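Local atomic coordinates of sulfoquinovosidase (Escherichia coli, PDB entry 5OHT), a protein that hydrolyses sulfoquinovosyl diacylglycerides and simple sulfoquinovosides such as sulfoquinovosyl glycerol, releasing the sulfoquinovose that feeds sulfoglycolysis. Residues A[48-53]-A[409-414]; A[151-156]-A[179-184]; A[285-290]-A[328-333]. All coordinates share one frame; numbering follows the deposited sequence.

Contact 1 of 3, residues A[48-53]-A[409-414]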
loop_
_atom_site.group_PDB
_atom_site.type_symbol
_atom_site.label_atom_id
_atom_site.label_comp_id
_atom_site.label_asym_id
_atom_site.label_seq_id
_atom_site.Cartn_x
_atom_site.Cartn_y
_atom_site.Cartn_z
ATOM N N ILE A 48 -6.654 17.056 -16.471
ATOM C CA ILE A 48 -6.964 15.818 -15.752
ATOM C C ILE A 48 -8.438 15.414 -15.878
ATOM O O ILE A 48 -9.325 16.224 -15.589
ATOM C CB ILE A 48 -6.677 15.937 -14.281
ATOM C CG1 ILE A 48 -5.205 16.329 -14.072
ATOM C CG2 ILE A 48 -6.960 14.586 -13.581
ATOM C CD1 ILE A 48 -4.835 16.672 -12.656
ATOM N N ASP A 49 -8.669 14.173 -16.322
ATOM C CA ASP A 49 -10.023 13.591 -16.446
ATOM C C ASP A 49 -10.074 12.183 -15.832
ATOM O O ASP A 49 -9.107 11.457 -15.848
ATOM C CB ASP A 49 -10.442 13.470 -17.892
ATOM C CG ASP A 49 -10.646 14.842 -18.546
ATOM O OD1 ASP A 49 -11.445 15.675 -18.013
ATOM O OD2 ASP A 49 -9.988 15.069 -19.591
ATOM N N MET A 50 -11.236 11.817 -15.322
ATOM C CA MET A 50 -11.428 10.555 -14.644
ATOM C C MET A 50 -12.622 9.834 -15.251
ATOM O O MET A 50 -13.645 10.475 -15.474
ATOM C CB MET A 50 -11.682 10.766 -13.144
ATOM C CG MET A 50 -11.836 9.440 -12.365
ATOM S SD MET A 50 -12.401 9.508 -10.614
ATOM C CE MET A 50 -14.166 9.625 -10.975
ATOM N N PHE A 51 -12.522 8.517 -15.423
ATOM C CA PHE A 51 -13.712 7.671 -15.633
ATOM C C PHE A 51 -13.568 6.398 -14.767
ATOM O O PHE A 51 -12.595 5.648 -14.963
ATOM C CB PHE A 51 -13.821 7.337 -17.139
ATOM C CG PHE A 51 -15.004 6.481 -17.510
ATOM C CD1 PHE A 51 -16.299 6.931 -17.298
ATOM C CD2 PHE A 51 -14.810 5.205 -18.059
ATOM C CE1 PHE A 51 -17.409 6.104 -17.614
ATOM C CE2 PHE A 51 -15.910 4.392 -18.379
ATOM C CZ PHE A 51 -17.201 4.857 -18.176
ATOM N N ARG A 52 -14.486 6.194 -13.831
ATOM C CA ARG A 52 -14.556 4.988 -12.974
ATOM C C ARG A 52 -13.210 4.704 -12.276
ATOM O O ARG A 52 -12.742 3.589 -12.282
ATOM C CB ARG A 52 -14.991 3.794 -13.819
ATOM C CG ARG A 52 -16.479 3.897 -14.186
ATOM C CD ARG A 52 -16.884 2.799 -15.137
ATOM N NE ARG A 52 -18.298 2.943 -15.487
ATOM C CZ ARG A 52 -18.927 2.156 -16.346
ATOM N NH1 ARG A 52 -18.272 1.191 -16.943
ATOM N NH2 ARG A 52 -20.230 2.338 -16.594
ATOM N N GLY A 53 -12.565 5.770 -11.762
ATOM C CA GLY A 53 -11.286 5.647 -11.037
ATOM C C GLY A 53 -10.010 5.656 -11.835
ATOM O O GLY A 53 -8.917 5.628 -11.262
ATOM N N TYR A 409 -10.840 7.744 -5.710
ATOM C CA TYR A 409 -11.761 8.238 -6.779
ATOM C C TYR A 409 -12.155 9.751 -6.691
ATOM O O TYR A 409 -13.109 10.133 -7.340
ATOM C CB TYR A 409 -13.082 7.426 -6.753
ATOM C CG TYR A 409 -13.096 6.049 -7.467
ATOM C CD1 TYR A 409 -12.161 5.058 -7.134
ATOM C CD2 TYR A 409 -14.081 5.728 -8.397
ATOM C CE1 TYR A 409 -12.145 3.817 -7.746
ATOM C CE2 TYR A 409 -14.119 4.464 -9.015
ATOM C CZ TYR A 409 -13.183 3.508 -8.686
ATOM O OH TYR A 409 -13.245 2.253 -9.252
ATOM N N LEU A 410 -11.491 10.590 -5.892
ATOM C CA LEU A 410 -11.903 12.014 -5.808
ATOM C C LEU A 410 -11.640 12.770 -7.152
ATOM O O LEU A 410 -10.516 12.859 -7.599
ATOM C CB LEU A 410 -11.217 12.774 -4.693
ATOM C CG LEU A 410 -11.787 14.196 -4.439
ATOM C CD1 LEU A 410 -13.088 14.106 -3.595
ATOM C CD2 LEU A 410 -10.774 15.051 -3.749
ATOM N N PRO A 411 -12.692 13.262 -7.801
ATOM C CA PRO A 411 -12.459 14.019 -9.072
ATOM C C PRO A 411 -11.870 15.398 -8.800
ATOM O O PRO A 411 -12.107 15.985 -7.705
ATOM C CB PRO A 411 -13.861 14.162 -9.669
ATOM C CG PRO A 411 -14.740 13.216 -8.889
ATOM C CD PRO A 411 -14.121 13.015 -7.561
ATOM N N THR A 412 -11.145 15.921 -9.783
ATOM C CA THR A 412 -10.508 17.217 -9.609
ATOM C C THR A 412 -11.484 18.407 -9.759
ATOM O O THR A 412 -11.103 19.501 -9.439
ATOM C CB THR A 412 -9.300 17.449 -10.549
ATOM O OG1 THR A 412 -9.743 17.237 -11.891
ATOM C CG2 THR A 412 -8.222 16.444 -10.193
ATOM N N ASP A 413 -12.710 18.178 -10.205
ATOM C CA ASP A 413 -13.721 19.227 -10.291
ATOM C C ASP A 413 -14.795 19.111 -9.161
ATOM O O ASP A 413 -15.926 19.613 -9.305
ATOM C CB ASP A 413 -14.321 19.284 -11.718
ATOM C CG ASP A 413 -14.999 17.995 -12.143
ATOM O OD1 ASP A 413 -14.863 16.941 -11.463
ATOM O OD2 ASP A 413 -15.713 18.007 -13.166
ATOM N N THR A 414 -14.446 18.482 -8.027
ATOM C CA THR A 414 -15.232 18.623 -6.796
ATOM C C THR A 414 -14.764 19.848 -6.045
ATOM O O THR A 414 -13.640 20.309 -6.237
ATOM C CB THR A 414 -15.139 17.398 -5.854
ATOM O OG1 THR A 414 -13.771 17.052 -5.600
ATOM C CG2 THR A 414 -15.812 16.196 -6.437
#

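Contact 2 of 3, residues A[151-156]-A[179-184]. With CA (calcium ion), chain C.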
loop_
_atom_site.group_PDB
_atom_site.type_symbol
_atom_site.label_atom_id
_atom_site.label_comp_id
_atom_site.label_asym_id
_atom_site.label_seq_id
_atom_site.Cartn_x
_atom_site.Cartn_y
_atom_site.Cartn_z
ATOM N N SER A 151 -4.919 6.204 -7.856
ATOM C CA SER A 151 -6.024 5.847 -8.782
ATOM C C SER A 151 -6.354 4.369 -8.695
ATOM O O SER A 151 -5.727 3.608 -7.942
ATOM C CB SER A 151 -5.635 6.184 -10.258
ATOM O OG SER A 151 -4.602 5.316 -10.773
ATOM N N GLU A 152 -7.316 3.921 -9.523
ATOM C CA GLU A 152 -7.406 2.511 -9.827
ATOM C C GLU A 152 -6.009 2.017 -10.269
ATOM O O GLU A 152 -5.248 2.756 -10.943
ATOM C CB GLU A 152 -8.458 2.244 -10.911
ATOM C CG GLU A 152 -9.831 2.106 -10.316
ATOM C CD GLU A 152 -10.056 0.793 -9.514
ATOM O OE1 GLU A 152 -9.200 -0.141 -9.543
ATOM O OE2 GLU A 152 -11.120 0.721 -8.841
ATOM N N GLN A 153 -5.721 0.771 -9.955
ATOM C CA GLN A 153 -4.310 0.220 -10.064
ATOM C C GLN A 153 -3.978 -0.414 -11.395
ATOM O O GLN A 153 -2.814 -0.674 -11.725
ATOM C CB GLN A 153 -4.088 -0.735 -8.857
ATOM C CG GLN A 153 -2.720 -1.403 -8.691
ATOM C CD GLN A 153 -2.697 -2.869 -9.050
ATOM O OE1 GLN A 153 -3.642 -3.396 -9.684
ATOM N NE2 GLN A 153 -1.617 -3.555 -8.669
ATOM N N GLY A 154 -5.020 -0.645 -12.195
ATOM C CA GLY A 154 -4.929 -1.217 -13.508
ATOM C C GLY A 154 -5.311 -2.722 -13.563
ATOM O O GLY A 154 -5.097 -3.486 -12.585
ATOM N N VAL A 155 -5.807 -3.150 -14.725
ATOM C CA VAL A 155 -6.085 -4.574 -14.991
ATOM C C VAL A 155 -5.109 -5.019 -16.075
ATOM O O VAL A 155 -5.234 -4.633 -17.272
ATOM C CB VAL A 155 -7.523 -4.785 -15.473
ATOM C CG1 VAL A 155 -7.773 -6.233 -15.894
ATOM C CG2 VAL A 155 -8.481 -4.283 -14.443
ATOM N N GLY A 156 -4.139 -5.831 -15.671
ATOM C CA GLY A 156 -3.010 -6.202 -16.519
ATOM C C GLY A 156 -1.733 -5.346 -16.356
ATOM O O GLY A 156 -0.603 -5.888 -16.235
ATOM N N TRP A 179 0.987 2.723 -12.004
ATOM C CA TRP A 179 -0.355 2.919 -11.413
ATOM C C TRP A 179 -0.420 2.171 -10.033
ATOM O O TRP A 179 0.139 1.070 -9.889
ATOM C CB TRP A 179 -1.446 2.401 -12.357
ATOM C CG TRP A 179 -1.717 3.230 -13.608
ATOM C CD1 TRP A 179 -0.821 3.960 -14.335
ATOM C CD2 TRP A 179 -3.000 3.381 -14.277
ATOM N NE1 TRP A 179 -1.476 4.561 -15.414
ATOM C CE2 TRP A 179 -2.801 4.200 -15.404
ATOM C CE3 TRP A 179 -4.290 2.882 -14.028
ATOM C CZ2 TRP A 179 -3.852 4.537 -16.285
ATOM C CZ3 TRP A 179 -5.334 3.185 -14.934
ATOM C CH2 TRP A 179 -5.104 4.024 -16.021
ATOM N N THR A 180 -1.053 2.797 -9.072
ATOM C CA THR A 180 -1.212 2.266 -7.680
ATOM C C THR A 180 -2.284 2.996 -6.860
ATOM O O THR A 180 -2.531 4.213 -7.015
ATOM C CB THR A 180 0.165 2.265 -6.911
ATOM O OG1 THR A 180 0.008 1.798 -5.589
ATOM C CG2 THR A 180 0.829 3.657 -6.938
ATOM N N PHE A 181 -2.886 2.233 -5.950
ATOM C CA PHE A 181 -3.772 2.741 -4.936
ATOM C C PHE A 181 -3.030 3.598 -3.863
ATOM O O PHE A 181 -3.684 4.383 -3.155
ATOM C CB PHE A 181 -4.546 1.621 -4.199
ATOM C CG PHE A 181 -5.047 0.479 -5.045
ATOM C CD1 PHE A 181 -6.210 0.590 -5.793
ATOM C CD2 PHE A 181 -4.398 -0.753 -5.026
ATOM C CE1 PHE A 181 -6.707 -0.505 -6.517
ATOM C CE2 PHE A 181 -4.854 -1.827 -5.780
ATOM C CZ PHE A 181 -6.037 -1.700 -6.503
ATOM N N PHE A 182 -1.705 3.454 -3.729
ATOM C CA PHE A 182 -0.939 4.069 -2.598
ATOM C C PHE A 182 0.458 4.563 -3.094
ATOM O O PHE A 182 1.484 3.957 -2.759
ATOM C CB PHE A 182 -0.777 3.003 -1.500
ATOM C CG PHE A 182 -0.210 3.468 -0.131
ATOM C CD1 PHE A 182 0.379 4.700 0.083
ATOM C CD2 PHE A 182 -0.334 2.620 0.955
ATOM C CE1 PHE A 182 0.854 5.052 1.333
ATOM C CE2 PHE A 182 0.136 2.965 2.215
ATOM C CZ PHE A 182 0.740 4.190 2.417
ATOM N N PRO A 183 0.482 5.591 -3.961
ATOM C CA PRO A 183 1.758 6.248 -4.245
ATOM C C PRO A 183 2.070 7.182 -3.029
ATOM O O PRO A 183 1.133 7.611 -2.332
ATOM C CB PRO A 183 1.451 7.062 -5.488
ATOM C CG PRO A 183 -0.029 7.495 -5.315
ATOM C CD PRO A 183 -0.661 6.406 -4.429
ATOM N N GLN A 184 3.359 7.435 -2.744
ATOM C CA GLN A 184 3.747 8.358 -1.656
ATOM C C GLN A 184 5.078 9.077 -2.027
ATOM O O GLN A 184 5.976 8.389 -2.494
ATOM C CB GLN A 184 3.875 7.658 -0.283
ATOM C CG GLN A 184 3.999 8.652 0.897
ATOM C CD GLN A 184 4.003 8.035 2.284
ATOM O OE1 GLN A 184 3.072 7.295 2.621
ATOM N NE2 GLN A 184 5.078 8.310 3.107
HETATM CA CA CA C . -4.998 -4.996 -10.780
HETATM O O HOH W 1 -1.938 5.509 -9.986
HETATM O O HOH W 2 -6.848 -3.562 -10.394
HETATM O O HOH W 3 -6.753 -6.560 -11.597
#

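Contact 3 of 3, residues A[285-290]-A[328-333]. With 9VH ([(3~{S},4~{R},5~{R})-4,5-bis(oxidanyl)piperidin-3-yl]methanesulfonic acid), chain D.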
loop_
_atom_site.group_PDB
_atom_site.type_symbol
_atom_site.label_atom_id
_atom_site.label_comp_id
_atom_site.label_asym_id
_atom_site.label_seq_id
_atom_site.Cartn_x
_atom_site.Cartn_y
_atom_site.Cartn_z
ATOM N N ILE A 285 -14.969 -15.269 9.650
ATOM C CA ILE A 285 -15.779 -15.176 8.456
ATOM C C ILE A 285 -15.792 -13.677 7.986
ATOM O O ILE A 285 -16.147 -12.788 8.762
ATOM C CB ILE A 285 -17.247 -15.635 8.759
ATOM C CG1 ILE A 285 -17.267 -17.174 9.044
ATOM C CG2 ILE A 285 -18.171 -15.300 7.613
ATOM C CD1 ILE A 285 -18.534 -17.602 9.772
ATOM N N TRP A 286 -15.439 -13.423 6.721
ATOM C CA TRP A 286 -15.466 -12.080 6.129
ATOM C C TRP A 286 -16.557 -12.071 5.060
ATOM O O TRP A 286 -16.420 -12.705 4.014
ATOM C CB TRP A 286 -14.086 -11.672 5.540
ATOM C CG TRP A 286 -14.193 -10.411 4.750
ATOM C CD1 TRP A 286 -14.627 -9.225 5.208
ATOM C CD2 TRP A 286 -13.904 -10.222 3.354
ATOM N NE1 TRP A 286 -14.654 -8.299 4.210
ATOM C CE2 TRP A 286 -14.214 -8.884 3.048
ATOM C CE3 TRP A 286 -13.419 -11.055 2.345
ATOM C CZ2 TRP A 286 -14.072 -8.352 1.746
ATOM C CZ3 TRP A 286 -13.276 -10.542 1.057
ATOM C CH2 TRP A 286 -13.619 -9.192 0.773
ATOM N N ALA A 287 -17.623 -11.308 5.321
ATOM C CA ALA A 287 -18.830 -11.298 4.456
ATOM C C ALA A 287 -19.103 -9.878 3.999
ATOM O O ALA A 287 -19.788 -9.118 4.685
ATOM C CB ALA A 287 -20.054 -11.844 5.189
ATOM N N GLN A 288 -18.599 -9.553 2.804
ATOM C CA GLN A 288 -18.676 -8.148 2.317
ATOM C C GLN A 288 -20.141 -7.723 2.018
ATOM O O GLN A 288 -20.468 -6.527 2.023
ATOM C CB GLN A 288 -17.800 -7.942 1.092
ATOM C CG GLN A 288 -18.099 -8.736 -0.160
ATOM C CD GLN A 288 -17.316 -8.240 -1.390
ATOM O OE1 GLN A 288 -16.322 -7.535 -1.250
ATOM N NE2 GLN A 288 -17.746 -8.659 -2.599
ATOM N N ASP A 289 -21.006 -8.709 1.758
ATOM C CA ASP A 289 -22.436 -8.498 1.494
ATOM C C ASP A 289 -23.310 -8.428 2.754
ATOM O O ASP A 289 -24.539 -8.553 2.653
ATOM C CB ASP A 289 -22.965 -9.559 0.479
ATOM C CG ASP A 289 -23.071 -10.981 1.060
ATOM O OD1 ASP A 289 -22.333 -11.325 2.003
ATOM O OD2 ASP A 289 -23.851 -11.829 0.478
ATOM N N TRP A 290 -22.724 -8.155 3.927
ATOM C CA TRP A 290 -23.470 -7.906 5.143
ATOM C C TRP A 290 -24.562 -6.810 4.989
ATOM O O TRP A 290 -25.541 -6.780 5.769
ATOM C CB TRP A 290 -22.538 -7.547 6.297
ATOM C CG TRP A 290 -22.024 -6.114 6.198
ATOM C CD1 TRP A 290 -21.211 -5.625 5.243
ATOM C CD2 TRP A 290 -22.320 -5.017 7.078
ATOM N NE1 TRP A 290 -21.016 -4.269 5.444
ATOM C CE2 TRP A 290 -21.654 -3.876 6.571
ATOM C CE3 TRP A 290 -23.105 -4.878 8.240
ATOM C CZ2 TRP A 290 -21.753 -2.600 7.166
ATOM C CZ3 TRP A 290 -23.208 -3.610 8.848
ATOM C CH2 TRP A 290 -22.528 -2.468 8.282
ATOM N N VAL A 328 -14.413 -17.699 16.657
ATOM C CA VAL A 328 -14.549 -17.210 15.274
ATOM C C VAL A 328 -15.048 -15.774 15.299
ATOM O O VAL A 328 -16.082 -15.476 15.936
ATOM C CB VAL A 328 -15.484 -18.069 14.451
ATOM C CG1 VAL A 328 -15.637 -17.481 13.050
ATOM C CG2 VAL A 328 -15.008 -19.530 14.379
ATOM N N GLN A 329 -14.310 -14.869 14.634
ATOM C CA GLN A 329 -14.718 -13.483 14.474
ATOM C C GLN A 329 -15.526 -13.256 13.174
ATOM O O GLN A 329 -15.428 -14.020 12.238
ATOM C CB GLN A 329 -13.472 -12.579 14.417
ATOM C CG GLN A 329 -12.682 -12.497 15.704
ATOM C CD GLN A 329 -13.410 -11.759 16.820
ATOM O OE1 GLN A 329 -14.062 -10.743 16.620
ATOM N NE2 GLN A 329 -13.311 -12.297 18.007
ATOM N N PHE A 330 -16.319 -12.170 13.155
ATOM C CA PHE A 330 -17.079 -11.723 11.980
ATOM C C PHE A 330 -16.569 -10.360 11.485
ATOM O O PHE A 330 -16.548 -9.375 12.237
ATOM C CB PHE A 330 -18.594 -11.582 12.268
ATOM C CG PHE A 330 -19.407 -11.172 11.053
ATOM C CD1 PHE A 330 -19.697 -12.085 10.092
ATOM C CD2 PHE A 330 -19.858 -9.841 10.869
ATOM C CE1 PHE A 330 -20.336 -11.695 8.910
ATOM C CE2 PHE A 330 -20.542 -9.476 9.729
ATOM C CZ PHE A 330 -20.776 -10.393 8.751
ATOM N N LEU A 331 -16.226 -10.313 10.208
ATOM C CA LEU A 331 -15.693 -9.102 9.548
ATOM C C LEU A 331 -16.587 -8.664 8.381
ATOM O O LEU A 331 -17.094 -9.488 7.643
ATOM C CB LEU A 331 -14.246 -9.338 9.013
ATOM C CG LEU A 331 -13.176 -9.633 10.093
ATOM C CD1 LEU A 331 -13.193 -11.118 10.465
ATOM C CD2 LEU A 331 -11.744 -9.202 9.605
ATOM N N ALA A 332 -16.742 -7.353 8.239
ATOM C CA ALA A 332 -17.666 -6.755 7.291
ATOM C C ALA A 332 -16.913 -5.893 6.206
ATOM O O ALA A 332 -15.770 -6.236 5.821
ATOM C CB ALA A 332 -18.684 -5.940 8.084
ATOM N N TYR A 333 -17.562 -4.837 5.711
ATOM C CA TYR A 333 -17.085 -4.046 4.556
ATOM C C TYR A 333 -17.642 -2.624 4.666
ATOM O O TYR A 333 -18.872 -2.456 4.852
ATOM C CB TYR A 333 -17.515 -4.699 3.214
ATOM C CG TYR A 333 -17.131 -3.909 1.969
ATOM C CD1 TYR A 333 -17.871 -2.788 1.555
ATOM C CD2 TYR A 333 -15.921 -4.169 1.270
ATOM C CE1 TYR A 333 -17.467 -2.008 0.483
ATOM C CE2 TYR A 333 -15.523 -3.371 0.206
ATOM C CZ TYR A 333 -16.291 -2.269 -0.167
ATOM O OH TYR A 333 -15.910 -1.498 -1.221
HETATM O O1 9VH D . -17.624 -4.675 -5.812
HETATM S S1 9VH D . -17.499 -3.809 -4.686
HETATM O O2 9VH D . -18.623 -3.482 -3.888
HETATM O O3 9VH D . -16.952 -2.484 -5.126
HETATM C C1 9VH D . -16.297 -4.467 -3.546
HETATM C C2 9VH D . -14.951 -4.927 -4.137
HETATM C C3 9VH D . -14.143 -3.783 -4.729
HETATM N N1 9VH D . -12.919 -3.343 -4.030
HETATM C C4 9VH D . -11.980 -4.445 -3.767
HETATM C C5 9VH D . -12.630 -5.829 -3.664
HETATM O O4 9VH D . -11.895 -6.660 -2.789
HETATM C C6 9VH D . -14.079 -5.760 -3.182
HETATM O O5 9VH D . -14.587 -7.095 -3.130
#

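Contact 1 of 3, residues A[48-53]-A[409-414]
Gly53 packs on the Tyr409 ring in a CH-pi contact, at one end of an interdomain seam between the end of strand 39-51 and a loop that follows strand 401-404 of the catalytic barrel. Gly53 CA lies 3.6 Å from the centroid of the Tyr409 ring and only 9° off the ring normal, over the middle of the face. A side chain on this glycine would run into the ring, and its positive phi also suits a residue without CB. The tyrosine hydroxyl passes 3.3 Å from Arg52 O, but its hydrogen-bond partner is Glu152. A leucine here, lacking the hydroxyl, would probably leave Glu152 without this partner and strip Gly53 of the flat face it packs on. Farther along the strand Met50, extended with CG anti to the backbone N (chi1 -178°), brings SD 3.4 Å from Tyr409 O, oblique to the ring in a Met-aromatic contact. A bend at chi3 (83°) turns Met50 CE, which touches Pro411 CG at 4.2 Å. At the far end Ile48 and Thr412 cross at about a right angle, their CG2 methyls 4.1 Å apart. No hydrogen bond joins the two segments, and apolar and ring packing does the work; beside it Arg52 NE forms a salt bridge with Glu366. The loop is braced by its type I turn from Pro411 to Thr414, in which Thr414 OG1 donates to Pro411 O (2.9 Å). Tyr409 directly follows Glu408, an active-site residue by similarity, and the arrangement belongs to the junction of beta domain and TIM barrel in this family 31 glycosidase.

Contact 2 of 3, residues A[151-156]-A[179-184]
Gln153 lays its CB over the ring face of Phe181 where two loops of the N-terminal galactose mutarotase-like domain meet beside a calcium site. The aromatic contacts come first. Gln153 CB makes a CH-pi contact 3.4 Å from the centroid of the Phe181 ring, displaced toward the rim. CG of Gln153, anti to the backbone N (chi1 -178°), continues past the same ring near CE2. Glu152 OE1 approaches the ring edge, 3.9 Å from Phe181 CE1, while the other carboxylate oxygen, OE2, turns to Tyr409 OH. Phe181 also touches Glu408, an active-site residue by similarity, which places this packing close to the probable catalytic residues. In the same segment as Phe181, Trp179 turns its six-membered ring to the backbone of 152-154: CE3 is 3.2 Å from Glu152 O, and the Gln153 carbonyl carbon lies at the indole edge.

The polar links are few. Ser151 N donates to Thr180 O, nearly straight at the hydrogen (167°) although the donor is tilted from the carbonyl plane. Water 1 gives a second link, donating to Ser151 OG and accepting from Thr180 N, while the same Ser151 OG donates to Glu152 O. Thr180 OG1 accepts from Phe182 N, an ST turn that shapes the second loop.

The third kind of contact is metal binding. Gly154 O and two waters coordinate the calcium ion, which Asp472 O and the Asp481 carboxylate bind from the barrel side; Asp472 is the inferred proton donor. The Gly154 O to calcium distance is 2.4 Å.

Contact 3 of 3, residues A[285-290]-A[328-333]
Ile285 and Trp286 pair in parallel with Phe330 and Leu331, joining the neighbouring strands 282-286 and 329-334 of the TIM barrel. Three backbone bonds stitch them: Ile285 N to Gln329 O, Leu331 N to Ile285 O, and Ala287 N to Leu331 O, the last at 3.0 Å. The first strand ends at Trp286, Ala287 N makes that last backbone bond from just past it, and from there side chains take over the pairing. Two indoles donate to successive carbonyls of the second strand. Trp286 NE1 reaches Ala332 O at 2.8 Å; the oxygen lies in the indole plane, yet the donor stands above the carbonyl plane, 41° out of it. Trp290 NE1 reaches Tyr333 O at 2.9 Å, in the carbonyl plane and on a lone pair. The same indole receives Ala332 CB over its five-membered ring, 3.7 Å from the centroid and almost on the normal. Trp290 gets there with CG between its backbone N and carbonyl carbon (chi1 76°).

On the outer face Ile285 and Phe330 lie together against helix 316-325, and Phe330 CE1 touches Ala287 CB at 3.7 Å. Toward the pocket, Gln288 CB packs on Tyr333 CB at 3.9 Å. From there the glutamine chain runs out extended beyond CG, and its OE1 accepts from hydroxyl O5 of the bound piperidine sulfonate at 2.6 Å; its NE2 is held by Gln262. Tyr333 OH is hydrogen-bonded to the nucleophile Asp405 and lies beside C1 of the bound ligand. The ends of the two segments thus present a hydroxyl acceptor and a partner of the nucleophile to the same ligand, consistent with joint positioning of substrate and catalytic carboxylate.

In the fold
Contact 1 spans about half the chain, from strand 39-51 of the N-terminal beta domain to the barrel loop after strand 401-404, and the other two close within that span. Contact 2 comes first, inside the mutarotase-like domain, followed by contact 3 between adjacent barrel strands. Contacts 1 and 2 have centres about 14 Å apart and touch directly: Tyr409 meets Glu152, and Gly53 pairs with Glu152 through the backbone. Contact 3 lies farther off, its centre about 30 Å from contact 1 and 25 Å from contact 2, with nearest atoms about 9 Å away in each case. Contacts 1 and 2 bring the beta domain up to the barrel, and contact 3 pairs two barrel strands beside the same ligand.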